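Local coordinates for iron-regulated outer membrane protein (Neisseria meningitidis, PDB 4B7O), which serves as a TonB-dependent iron transporter of the outer membrane, with a probable role in siderophore uptake, at residues F137-D140 and P141-K145; V172-Q175 and D176-G180; I526-A529 and D530-A534; K698-G701 and K702-N706. One frame throughout, in Å; residues are numbered along the deposited sequence.

Contact 1: F137-D140 and P141-K145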
ATOM      1  N   PHE A 137      -0.254   6.382  -4.063  1.00 40.75           N
ATOM      2  CA  PHE A 137       0.476   5.712  -5.163  1.00 42.24           C
ATOM      3  C   PHE A 137       0.815   4.252  -4.814  1.00 47.79           C
ATOM      4  O   PHE A 137       1.429   3.991  -3.757  1.00 44.61           O
ATOM      5  CB  PHE A 137       1.784   6.476  -5.471  1.00 38.42           C
ATOM      6  CG  PHE A 137       2.380   6.134  -6.810  1.00 43.20           C
ATOM      7  CD1 PHE A 137       3.202   4.983  -6.983  1.00 42.63           C
ATOM      8  CD2 PHE A 137       2.121   6.943  -7.927  1.00 39.99           C
ATOM      9  CE1 PHE A 137       3.721   4.652  -8.245  1.00 39.62           C
ATOM     10  CE2 PHE A 137       2.640   6.613  -9.177  1.00 38.72           C
ATOM     11  CZ  PHE A 137       3.443   5.475  -9.342  1.00 37.79           C
ATOM     12  N   ILE A 138       0.451   3.314  -5.696  1.00 40.89           N
ATOM     13  CA  ILE A 138       0.793   1.931  -5.489  1.00 39.83           C
ATOM     14  C   ILE A 138       1.861   1.459  -6.457  1.00 38.63           C
ATOM     15  O   ILE A 138       1.685   1.553  -7.659  1.00 43.01           O
ATOM     16  CB  ILE A 138      -0.412   1.000  -5.663  1.00 41.94           C
ATOM     17  CG1 ILE A 138      -1.511   1.363  -4.666  1.00 44.19           C
ATOM     18  CG2 ILE A 138       0.071  -0.409  -5.400  1.00 44.41           C
ATOM     19  CD1 ILE A 138      -2.872   0.709  -4.895  1.00 51.55           C
ATOM     20  N   VAL A 139       2.942   0.887  -5.939  1.00 42.43           N
ATOM     21  CA  VAL A 139       4.144   0.554  -6.754  1.00 40.68           C
ATOM     22  C   VAL A 139       3.899  -0.494  -7.858  1.00 40.76           C
ATOM     23  O   VAL A 139       2.970  -1.290  -7.794  1.00 41.09           O
ATOM     24  CB  VAL A 139       5.289   0.043  -5.857  1.00 42.51           C
ATOM     25  CG1 VAL A 139       4.963  -1.367  -5.377  1.00 41.22           C
ATOM     26  CG2 VAL A 139       6.615   0.069  -6.598  1.00 42.30           C
ATOM     27  N   ASP A 140       4.743  -0.489  -8.868  1.00 37.83           N
ATOM     28  CA  ASP A 140       4.494  -1.303 -10.021  1.00 41.23           C
ATOM     29  C   ASP A 140       5.293  -2.599  -9.823  1.00 39.56           C
ATOM     30  O   ASP A 140       6.494  -2.574  -9.638  1.00 41.22           O
ATOM     31  CB  ASP A 140       4.925  -0.504 -11.249  1.00 43.31           C
ATOM     32  CG  ASP A 140       5.112  -1.366 -12.477  1.00 50.30           C
ATOM     33  OD1 ASP A 140       4.395  -2.380 -12.606  1.00 49.70           O
ATOM     34  OD2 ASP A 140       6.017  -1.057 -13.302  1.00 49.90           O
ATOM     35  N   PRO A 141       4.623  -3.738  -9.852  1.00 37.75           N
ATOM     36  CA  PRO A 141       5.234  -5.055  -9.621  1.00 33.70           C
ATOM     37  C   PRO A 141       6.385  -5.386 -10.510  1.00 36.49           C
ATOM     38  O   PRO A 141       7.200  -6.253 -10.187  1.00 35.67           O
ATOM     39  CB  PRO A 141       4.088  -6.045  -9.910  1.00 33.97           C
ATOM     40  CG  PRO A 141       3.039  -5.243 -10.643  1.00 38.05           C
ATOM     41  CD  PRO A 141       3.169  -3.840 -10.072  1.00 40.25           C
ATOM     42  N   ALA A 142       6.454  -4.754 -11.664  1.00 37.24           N
ATOM     43  CA  ALA A 142       7.616  -4.973 -12.507  1.00 40.42           C
ATOM     44  C   ALA A 142       8.951  -4.732 -11.760  1.00 38.05           C
ATOM     45  O   ALA A 142       9.939  -5.374 -12.005  1.00 38.89           O
ATOM     46  CB  ALA A 142       7.524  -4.072 -13.742  1.00 48.05           C
ATOM     47  N   LEU A 143       8.956  -3.794 -10.840  1.00 36.27           N
ATOM     48  CA  LEU A 143      10.143  -3.443 -10.140  1.00 39.44           C
ATOM     49  C   LEU A 143      10.491  -4.368  -8.951  1.00 40.39           C
ATOM     50  O   LEU A 143      11.639  -4.414  -8.494  1.00 39.96           O
ATOM     51  CB  LEU A 143       9.944  -2.019  -9.628  1.00 47.40           C
ATOM     52  CG  LEU A 143       9.850  -0.892 -10.680  1.00 46.91           C
ATOM     53  CD1 LEU A 143       9.468   0.379  -9.949  1.00 55.91           C
ATOM     54  CD2 LEU A 143      11.147  -0.693 -11.446  1.00 42.03           C
ATOM     55  N   VAL A 144       9.508  -5.093  -8.444  1.00 36.67           N
ATOM     56  CA  VAL A 144       9.703  -5.771  -7.177  1.00 37.67           C
ATOM     57  C   VAL A 144      10.249  -7.196  -7.321  1.00 35.51           C
ATOM     58  O   VAL A 144      10.061  -7.831  -8.345  1.00 38.03           O
ATOM     59  CB  VAL A 144       8.423  -5.718  -6.327  1.00 34.40           C
ATOM     60  CG1 VAL A 144       7.849  -4.318  -6.392  1.00 33.56           C
ATOM     61  CG2 VAL A 144       7.410  -6.732  -6.820  1.00 35.97           C
ATOM     62  N   LYS A 145      10.918  -7.702  -6.296  1.00 37.13           N
ATOM     63  CA  LYS A 145      11.300  -9.105  -6.296  1.00 37.52           C
ATOM     64  C   LYS A 145      10.409  -9.952  -5.381  1.00 40.34           C
ATOM     65  O   LYS A 145      10.211 -11.134  -5.608  1.00 36.41           O
ATOM     66  CB  LYS A 145      12.751  -9.284  -5.932  1.00 36.64           C
ATOM     67  CG  LYS A 145      13.110  -8.956  -4.509  1.00 41.73           C
ATOM     68  CD  LYS A 145      14.366  -9.732  -4.119  1.00 44.86           C
ATOM     69  CE  LYS A 145      15.172  -8.983  -3.071  1.00 47.83           C
ATOM     70  NZ  LYS A 145      15.798  -9.908  -2.092  1.00 51.08           N
TER
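Asp140 sends its short side chain forward beside Pro141 and Ala142. Its CB lies near the proline nitrogen simply because the two residues are joined. CG stands anti to the backbone N (chi1 163°), which carries the carboxylate along the chain. Asp140 OD1 comes 3.2 Å from Pro141 CD, and Ala142 N donates weakly to Asp140 OD1 at 3.3 Å. Asp140 OD2 lies 3.4 Å from Ala142 CB and is hydrogen-bonded to Ser250 OG of the barrel. Aspartate suits this place because its acceptor reaches an N-H only two residues on. The carbonyl of Asp140 closes the turn: Leu143 N donates to Asp140 O at 3.0 Å, nearly straight at the hydrogen (163°) although tilted 33° from the carbonyl plane. Pro141, with no N-H to satisfy and a restricted phi, fits the first of three residues with helical backbone angles. The methyls of Val139 make looser apolar contacts, CG1 4.3 Å from Val144 CG1 and CG2 4.4 Å from Leu143 CD1. The turn delivers the chain into plug strand 144-150. Helix 85-88 packs on Val139 and Pro141, and barrel strands 246-259 and 264-276 receive Leu143, so the corner lies wedged between plug and barrel wall.

Contact 2: V172-Q175 and D176-G180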
ATOM      1  N   VAL A 172      13.800  -5.633  -7.094  1.00 31.52           N
ATOM      2  CA  VAL A 172      14.620  -6.716  -7.609  1.00 36.98           C
ATOM      3  C   VAL A 172      16.125  -6.379  -7.583  1.00 38.62           C
ATOM      4  O   VAL A 172      16.524  -5.210  -7.536  1.00 39.17           O
ATOM      5  CB  VAL A 172      14.106  -7.148  -9.015  1.00 38.04           C
ATOM      6  CG1 VAL A 172      13.946  -5.946  -9.896  1.00 34.46           C
ATOM      7  CG2 VAL A 172      15.058  -8.136  -9.661  1.00 46.80           C
ATOM      8  N   ASP A 173      16.934  -7.431  -7.574  1.00 43.10           N
ATOM      9  CA  ASP A 173      18.391  -7.437  -7.426  1.00 39.51           C
ATOM     10  C   ASP A 173      18.924  -8.252  -8.579  1.00 40.88           C
ATOM     11  O   ASP A 173      18.249  -9.142  -9.086  1.00 43.54           O
ATOM     12  CB  ASP A 173      18.739  -8.297  -6.200  1.00 44.45           C
ATOM     13  CG  ASP A 173      18.880  -7.509  -4.983  1.00 54.48           C
ATOM     14  OD1 ASP A 173      18.517  -6.309  -4.981  1.00 68.20           O
ATOM     15  OD2 ASP A 173      19.388  -8.069  -4.009  1.00 67.42           O
ATOM     16  N   ALA A 174      20.175  -8.040  -8.919  1.00 39.65           N
ATOM     17  CA  ALA A 174      20.820  -8.785  -9.964  1.00 37.17           C
ATOM     18  C   ALA A 174      20.755 -10.263  -9.656  1.00 40.59           C
ATOM     19  O   ALA A 174      20.548 -11.080 -10.556  1.00 43.55           O
ATOM     20  CB  ALA A 174      22.282  -8.317 -10.096  1.00 40.19           C
ATOM     21  N   GLN A 175      20.951 -10.605  -8.385  1.00 38.79           N
ATOM     22  CA  GLN A 175      20.971 -11.992  -7.914  1.00 38.78           C
ATOM     23  C   GLN A 175      19.660 -12.735  -8.291  1.00 39.80           C
ATOM     24  O   GLN A 175      19.699 -13.859  -8.768  1.00 41.91           O
ATOM     25  CB  GLN A 175      21.270 -12.008  -6.371  1.00 40.29           C
ATOM     26  CG  GLN A 175      21.312 -13.375  -5.678  1.00 54.54           C
ATOM     27  CD  GLN A 175      22.195 -14.407  -6.403  1.00 69.07           C
ATOM     28  OE1 GLN A 175      21.693 -15.262  -7.163  1.00 78.17           O
ATOM     29  NE2 GLN A 175      23.519 -14.315  -6.202  1.00 67.75           N
ATOM     30  N   ASP A 176      18.503 -12.123  -8.037  1.00 37.89           N
ATOM     31  CA  ASP A 176      17.229 -12.678  -8.465  1.00 39.28           C
ATOM     32  C   ASP A 176      17.066 -12.776  -9.991  1.00 42.48           C
ATOM     33  O   ASP A 176      16.477 -13.765 -10.481  1.00 40.53           O
ATOM     34  CB  ASP A 176      16.109 -11.850  -7.913  1.00 41.25           C
ATOM     35  CG  ASP A 176      16.284 -11.571  -6.451  1.00 54.95           C
ATOM     36  OD1 ASP A 176      16.580 -12.539  -5.678  1.00 55.34           O
ATOM     37  OD2 ASP A 176      16.132 -10.371  -6.075  1.00 60.48           O
ATOM     38  N   LEU A 177      17.595 -11.805 -10.748  1.00 32.40           N
ATOM     39  CA  LEU A 177      17.441 -11.888 -12.186  1.00 36.62           C
ATOM     40  C   LEU A 177      18.375 -12.934 -12.783  1.00 37.05           C
ATOM     41  O   LEU A 177      18.083 -13.531 -13.831  1.00 36.85           O
ATOM     42  CB  LEU A 177      17.630 -10.521 -12.862  1.00 40.83           C
ATOM     43  CG  LEU A 177      16.394  -9.615 -12.765  1.00 42.77           C
ATOM     44  CD1 LEU A 177      16.686  -8.196 -13.189  1.00 44.03           C
ATOM     45  CD2 LEU A 177      15.299 -10.167 -13.638  1.00 40.60           C
ATOM     46  N   LEU A 178      19.473 -13.199 -12.085  1.00 36.86           N
ATOM     47  CA  LEU A 178      20.435 -14.212 -12.527  1.00 40.49           C
ATOM     48  C   LEU A 178      20.001 -15.648 -12.228  1.00 44.29           C
ATOM     49  O   LEU A 178      20.675 -16.605 -12.626  1.00 48.61           O
ATOM     50  CB  LEU A 178      21.801 -13.946 -11.891  1.00 38.20           C
ATOM     51  CG  LEU A 178      22.522 -12.702 -12.419  1.00 40.46           C
ATOM     52  CD1 LEU A 178      23.608 -12.357 -11.432  1.00 39.00           C
ATOM     53  CD2 LEU A 178      23.092 -12.867 -13.820  1.00 35.49           C
ATOM     54  N   LYS A 179      18.857 -15.787 -11.566  1.00 46.84           N
ATOM     55  CA  LYS A 179      18.422 -17.049 -10.987  1.00 48.34           C
ATOM     56  C   LYS A 179      18.367 -18.195 -11.948  1.00 59.10           C
ATOM     57  O   LYS A 179      18.710 -19.322 -11.578  1.00 82.42           O
ATOM     58  CB  LYS A 179      17.047 -16.933 -10.355  1.00 50.71           C
ATOM     59  CG  LYS A 179      16.904 -17.632  -9.015  1.00 49.82           C
ATOM     60  CD  LYS A 179      17.299 -16.743  -7.841  1.00 51.26           C
ATOM     61  CE  LYS A 179      16.396 -17.009  -6.630  1.00 52.31           C
ATOM     62  NZ  LYS A 179      16.890 -16.322  -5.399  1.00 56.78           N
ATOM     63  N   GLY A 180      17.931 -17.999 -13.169  1.00 52.53           N
ATOM     64  CA  GLY A 180      17.860 -19.228 -13.950  1.00 51.23           C
ATOM     65  C   GLY A 180      19.085 -19.495 -14.802  1.00 53.04           C
ATOM     66  O   GLY A 180      19.111 -20.477 -15.529  1.00 44.46           O
TER
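Val172 lays its CG2 methyl against the branch point of Leu177, CG2 to CG 3.7 Å, the two side chains crossing at about a right angle. That methyl is placed by the valine's first torsion, which sets CG2 anti to the backbone N and leaves CG1 between N and the carbonyl carbon (chi1 50°). A compact beta-branched residue fits just ahead of the helix, where it meets Leu177 and, with it, Leu215 of the barrel wall. The short helix 174-177 is held by two bonds of the i to i+4 kind. Leu177 N donates to Asp173 O at 3.2 Å, in the carbonyl plane, and Leu178 N reaches Ala174 O at 2.8 Å. Leu178 also drapes its CG 3.2 Å from Ala174 O, while the small Ala174 leaves room for Phe206 of strand 198-209. Asp173 occupies the N-cap position, yet its carboxylate makes no capping bond; OD1 forms a salt bridge with Lys254. The carboxylate of Asp176 lies near that of Asp173, though the place of Asp176 OD2 is doubtful. If the two acids are as close as modelled they may repel each other, and Lys254, bound to Asp173, and Lys179, in a long salt bridge with Asp176, should moderate the effect.

Contact 3: I526-A529 and D530-A534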
ATOM      1  N   ILE A 526      -5.552  25.476   6.954  1.00 56.16           N
ATOM      2  CA  ILE A 526      -5.634  24.163   7.582  1.00 51.37           C
ATOM      3  C   ILE A 526      -4.571  24.101   8.637  1.00 48.50           C
ATOM      4  O   ILE A 526      -3.386  23.847   8.342  1.00 49.32           O
ATOM      5  CB  ILE A 526      -5.323  23.014   6.615  1.00 52.97           C
ATOM      6  CG1 ILE A 526      -6.308  22.979   5.430  1.00 47.06           C
ATOM      7  CG2 ILE A 526      -5.247  21.715   7.409  1.00 53.44           C
ATOM      8  CD1 ILE A 526      -7.765  22.734   5.774  1.00 48.50           C
ATOM      9  N   SER A 527      -5.006  24.312   9.871  1.00 44.48           N
ATOM     10  CA  SER A 527      -4.112  24.289  11.015  1.00 52.60           C
ATOM     11  C   SER A 527      -4.140  22.921  11.792  1.00 56.36           C
ATOM     12  O   SER A 527      -4.720  21.917  11.349  1.00 54.56           O
ATOM     13  CB  SER A 527      -4.451  25.485  11.922  1.00 43.01           C
ATOM     14  OG  SER A 527      -3.349  25.806  12.769  1.00 51.70           O
ATOM     15  N   ILE A 528      -3.523  22.899  12.959  1.00 54.43           N
ATOM     16  CA  ILE A 528      -3.648  21.768  13.857  1.00 54.65           C
ATOM     17  C   ILE A 528      -3.948  22.321  15.249  1.00 56.88           C
ATOM     18  O   ILE A 528      -3.323  23.292  15.665  1.00 56.16           O
ATOM     19  CB  ILE A 528      -2.353  20.972  13.866  1.00 53.07           C
ATOM     20  CG1 ILE A 528      -2.476  19.721  14.749  1.00 52.50           C
ATOM     21  CG2 ILE A 528      -1.188  21.862  14.247  1.00 49.20           C
ATOM     22  CD1 ILE A 528      -1.331  18.745  14.557  1.00 47.75           C
ATOM     23  N   ALA A 529      -4.908  21.715  15.949  1.00 53.37           N
ATOM     24  CA  ALA A 529      -5.310  22.169  17.278  1.00 50.77           C
ATOM     25  C   ALA A 529      -4.209  21.985  18.307  1.00 52.00           C
ATOM     26  O   ALA A 529      -3.254  21.244  18.080  1.00 58.01           O
ATOM     27  CB  ALA A 529      -6.573  21.474  17.699  1.00 46.56           C
ATOM     28  N   ASP A 530      -4.304  22.702  19.413  1.00 52.18           N
ATOM     29  CA  ASP A 530      -3.338  22.535  20.521  1.00 58.12           C
ATOM     30  C   ASP A 530      -3.398  21.150  21.169  1.00 57.24           C
ATOM     31  O   ASP A 530      -4.487  20.590  21.373  1.00 53.95           O
ATOM     32  CB  ASP A 530      -3.580  23.592  21.619  1.00 58.36           C
ATOM     33  CG  ASP A 530      -2.774  24.877  21.392  1.00 68.06           C
ATOM     34  OD1 ASP A 530      -1.556  24.795  21.032  1.00 61.21           O
ATOM     35  OD2 ASP A 530      -3.375  25.969  21.587  1.00 67.22           O
ATOM     36  N   GLY A 531      -2.225  20.638  21.543  1.00 61.50           N
ATOM     37  CA  GLY A 531      -2.089  19.313  22.171  1.00 59.06           C
ATOM     38  C   GLY A 531      -2.743  18.118  21.467  1.00 60.89           C
ATOM     39  O   GLY A 531      -2.946  17.091  22.105  1.00 58.98           O
ATOM     40  N   THR A 532      -3.087  18.227  20.176  1.00 56.13           N
ATOM     41  CA  THR A 532      -3.656  17.077  19.485  1.00 55.37           C
ATOM     42  C   THR A 532      -2.597  15.976  19.352  1.00 51.79           C
ATOM     43  O   THR A 532      -1.472  16.237  18.951  1.00 53.01           O
ATOM     44  CB  THR A 532      -4.324  17.362  18.111  1.00 59.45           C
ATOM     45  OG1 THR A 532      -3.446  16.997  17.039  1.00 61.48           O
ATOM     46  CG2 THR A 532      -4.776  18.762  17.969  1.00 48.09           C
ATOM     47  N   LYS A 533      -2.985  14.755  19.710  1.00 46.95           N
ATOM     48  CA  LYS A 533      -2.067  13.620  19.866  1.00 46.28           C
ATOM     49  C   LYS A 533      -2.096  12.703  18.630  1.00 41.44           C
ATOM     50  O   LYS A 533      -3.014  12.801  17.780  1.00 39.62           O
ATOM     51  CB  LYS A 533      -2.496  12.755  21.074  1.00 56.95           C
ATOM     52  CG  LYS A 533      -3.095  13.485  22.293  1.00 52.77           C
ATOM     53  CD  LYS A 533      -2.116  13.486  23.461  1.00 51.47           C
ATOM     54  CE  LYS A 533      -2.009  14.874  24.092  1.00 65.06           C
ATOM     55  NZ  LYS A 533      -3.338  15.496  24.430  1.00 60.20           N
ATOM     56  N   ALA A 534      -1.123  11.796  18.594  1.00 37.32           N
ATOM     57  CA  ALA A 534      -1.113  10.609  17.695  1.00 39.04           C
ATOM     58  C   ALA A 534      -2.230   9.614  17.967  1.00 40.99           C
ATOM     59  O   ALA A 534      -2.628   9.418  19.101  1.00 50.62           O
ATOM     60  CB  ALA A 534       0.220   9.885  17.747  1.00 30.23           C
TER
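Thr532 turns its CG2 methyl back onto Ala529, 3.3 Å from Ala529 CB, and this is the dense part of the contact. A small side chain suits this close approach, though Thr532 CG2 is so near Ala529 O, with chi1 at an unfavourable 101°, that its exact place is doubtful. The hydroxyl of Thr532 faces the other way, towards Ile528: OG1 is 3.7 Å from Ile528 CG1, and CD1 is equally near. The isoleucine carries CG1 anti to its nitrogen (chi1 -177°), extending that branch towards Thr532. Buried against hydrocarbon, Thr532 OG1 has no polar partner in the model. Around this core Ala529 rests on Glu580 and Val582 of strand 578-600, and Ile528 on Val471 and Val479.

The outer side is looser and open to solvent. Asp530 is exposed, its CB directed away, and Gly531 follows with a positive phi of 52°, a conformation most easily adopted by a residue lacking a side chain. Lys533, likewise exposed, bends back so that NZ donates to Gly531 O at 2.8 Å, in the plane of that carbonyl. The charged residues and the glycine are thus exposed, while Ile528, Ala529 and Thr532 are buried. Ala529 to Thr532 form a type II beta turn, with glycine in its third position, which leads from strand 525-528 towards barrel strand 535-547.

Contact 4: K698-G701 and K702-N706; sequences KPLG and KDTLN
Lys698 reaches across the turn to Asp703 and Asn706, and the ionic and polar bonds gather at its NZ. A weak, hydrogen-bonded salt bridge runs from NZ to Asp703 OD1 at 3.3 Å, and NZ also donates to Asn706 OD1 at 3.2 Å, in the plane of the amide carbonyl. The lysine and asparagine lie side by side and point the same way. A bend in the last torsion of Lys698 (chi4 -96°) turns the ammonium towards both, and lysine suits the place because its long chain spans the gap. Water 1 bridges NZ and Asn706 ND2 weakly.

The apolar contacts lie around Leu705. Pro699 CG meets Leu705 CD2 at 3.7 Å, and Leu700 CD1 approaches Leu705 CB at 3.9 Å; both side chains cross the leucine at about a right angle.

Backbone bonds shape the loop itself. Gly701 N donates to Lys698 O at 3.0 Å, closing a type I turn in which Pro699 supplies a restricted phi and Gly701 takes a positive one. Inside the loop, water 2 accepts from Leu700 N and donates to Lys702 O and to Leu705 O, the latter at 2.6 Å.

Lys698 NZ has a further salt bridge to Glu79 of the plug side, so two acids probably stabilise its positive charge and tie this barrel turn to the plug.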
ATOM      1  N   LYS A 698       6.574 -23.075 -20.033  1.00 40.69           N
ATOM      2  CA  LYS A 698       8.017 -22.897 -20.099  1.00 38.06           C
ATOM      3  C   LYS A 698       8.543 -23.792 -21.212  1.00 42.55           C
ATOM      4  O   LYS A 698       8.728 -24.986 -21.015  1.00 43.05           O
ATOM      5  CB  LYS A 698       8.672 -23.362 -18.796  1.00 38.10           C
ATOM      6  CG  LYS A 698       7.921 -22.992 -17.533  1.00 39.10           C
ATOM      7  CD  LYS A 698       8.891 -22.853 -16.392  1.00 38.44           C
ATOM      8  CE  LYS A 698       8.198 -22.885 -15.056  1.00 40.06           C
ATOM      9  NZ  LYS A 698       7.920 -21.493 -14.548  1.00 45.05           N
ATOM     10  N   PRO A 699       8.782 -23.221 -22.394  1.00 46.27           N
ATOM     11  CA  PRO A 699       9.183 -24.059 -23.523  1.00 46.25           C
ATOM     12  C   PRO A 699      10.542 -24.687 -23.306  1.00 46.01           C
ATOM     13  O   PRO A 699      10.782 -25.781 -23.825  1.00 47.92           O
ATOM     14  CB  PRO A 699       9.223 -23.067 -24.701  1.00 41.68           C
ATOM     15  CG  PRO A 699       8.216 -22.045 -24.313  1.00 43.40           C
ATOM     16  CD  PRO A 699       8.452 -21.859 -22.828  1.00 43.75           C
ATOM     17  N   LEU A 700      11.404 -24.018 -22.536  1.00 41.48           N
ATOM     18  CA  LEU A 700      12.760 -24.527 -22.306  1.00 45.47           C
ATOM     19  C   LEU A 700      12.787 -25.469 -21.131  1.00 44.87           C
ATOM     20  O   LEU A 700      13.834 -25.950 -20.759  1.00 44.39           O
ATOM     21  CB  LEU A 700      13.780 -23.382 -22.116  1.00 42.74           C
ATOM     22  CG  LEU A 700      13.808 -22.401 -23.313  1.00 45.77           C
ATOM     23  CD1 LEU A 700      14.739 -21.190 -23.199  1.00 42.70           C
ATOM     24  CD2 LEU A 700      14.125 -23.159 -24.595  1.00 46.15           C
ATOM     25  N   GLY A 701      11.632 -25.730 -20.532  1.00 45.82           N
ATOM     26  CA  GLY A 701      11.629 -26.468 -19.268  1.00 48.01           C
ATOM     27  C   GLY A 701      12.236 -25.772 -18.028  1.00 49.62           C
ATOM     28  O   GLY A 701      12.198 -26.306 -16.925  1.00 45.63           O
ATOM     29  N   LYS A 702      12.784 -24.574 -18.190  1.00 47.94           N
ATOM     30  CA  LYS A 702      13.348 -23.901 -17.056  1.00 48.12           C
ATOM     31  C   LYS A 702      12.760 -22.489 -16.871  1.00 48.10           C
ATOM     32  O   LYS A 702      11.899 -22.068 -17.625  1.00 53.37           O
ATOM     33  CB  LYS A 702      14.855 -23.912 -17.190  1.00 49.96           C
ATOM     34  CG  LYS A 702      15.329 -23.355 -18.504  1.00 54.95           C
ATOM     35  CD  LYS A 702      16.796 -22.946 -18.448  1.00 57.84           C
ATOM     36  CE  LYS A 702      17.705 -24.042 -18.957  1.00 58.90           C
ATOM     37  NZ  LYS A 702      18.320 -24.753 -17.811  1.00 66.76           N
ATOM     38  N   ASP A 703      13.186 -21.760 -15.852  1.00 44.37           N
ATOM     39  CA  ASP A 703      12.538 -20.477 -15.553  1.00 42.04           C
ATOM     40  C   ASP A 703      13.065 -19.337 -16.386  1.00 42.75           C
ATOM     41  O   ASP A 703      12.897 -18.195 -16.031  1.00 41.77           O
ATOM     42  CB  ASP A 703      12.683 -20.144 -14.073  1.00 41.86           C
ATOM     43  CG  ASP A 703      11.960 -21.152 -13.176  1.00 47.52           C
ATOM     44  OD1 ASP A 703      11.033 -21.871 -13.634  1.00 46.62           O
ATOM     45  OD2 ASP A 703      12.322 -21.235 -11.986  1.00 51.81           O
ATOM     46  N   THR A 704      13.692 -19.626 -17.514  1.00 43.29           N
ATOM     47  CA  THR A 704      14.281 -18.550 -18.283  1.00 43.20           C
ATOM     48  C   THR A 704      13.343 -18.074 -19.373  1.00 43.66           C
ATOM     49  O   THR A 704      13.543 -17.000 -19.963  1.00 43.66           O
ATOM     50  CB  THR A 704      15.603 -18.965 -18.928  1.00 43.83           C
ATOM     51  OG1 THR A 704      15.484 -20.318 -19.352  1.00 43.75           O
ATOM     52  CG2 THR A 704      16.713 -18.865 -17.924  1.00 45.23           C
ATOM     53  N   LEU A 705      12.343 -18.874 -19.683  1.00 41.63           N
ATOM     54  CA  LEU A 705      11.393 -18.458 -20.656  1.00 40.76           C
ATOM     55  C   LEU A 705      10.031 -18.874 -20.169  1.00 42.47           C
ATOM     56  O   LEU A 705       9.750 -20.076 -20.026  1.00 40.65           O
ATOM     57  CB  LEU A 705      11.750 -19.046 -22.035  1.00 46.03           C
ATOM     58  CG  LEU A 705      10.716 -18.906 -23.168  1.00 47.17           C
ATOM     59  CD1 LEU A 705      10.513 -17.447 -23.595  1.00 41.52           C
ATOM     60  CD2 LEU A 705      11.166 -19.756 -24.349  1.00 47.25           C
ATOM     61  N   ASN A 706       9.209 -17.879 -19.845  1.00 41.21           N
ATOM     62  CA  ASN A 706       7.779 -18.116 -19.596  1.00 38.79           C
ATOM     63  C   ASN A 706       6.870 -17.561 -20.691  1.00 41.34           C
ATOM     64  O   ASN A 706       7.047 -16.412 -21.173  1.00 38.22           O
ATOM     65  CB  ASN A 706       7.361 -17.449 -18.303  1.00 41.78           C
ATOM     66  CG  ASN A 706       8.068 -18.025 -17.107  1.00 43.24           C
ATOM     67  OD1 ASN A 706       7.878 -19.185 -16.762  1.00 41.73           O
ATOM     68  ND2 ASN A 706       8.848 -17.207 -16.442  1.00 41.98           N
TER
HETATM   69  O   HOH W   1       9.187 -18.868 -13.469  1.00 48.31           O
HETATM   70  O   HOH W   2      11.136 -22.263 -20.538  1.00 40.50           O

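In the fold
From the N terminus, all four contacts are local and met in series; none nests within or crosses another. Contact 1 turns the plug chain into strand 144-150, and contact 2 follows strand 166-171 with the short helix that precedes the first barrel strand, 185-194. These two touch: Leu143 O probably accepts a hydrogen bond from Val172 N at 2.8 Å. Contact 3 lies far along the barrel, leading to strand 535-547, its centre about 47 Å from that of contact 2. Contact 4 joins barrel strands 684-697 and 705-712 at the opposite side of the chain from contact 3, where Thr704 packs against Gly180 of contact 2.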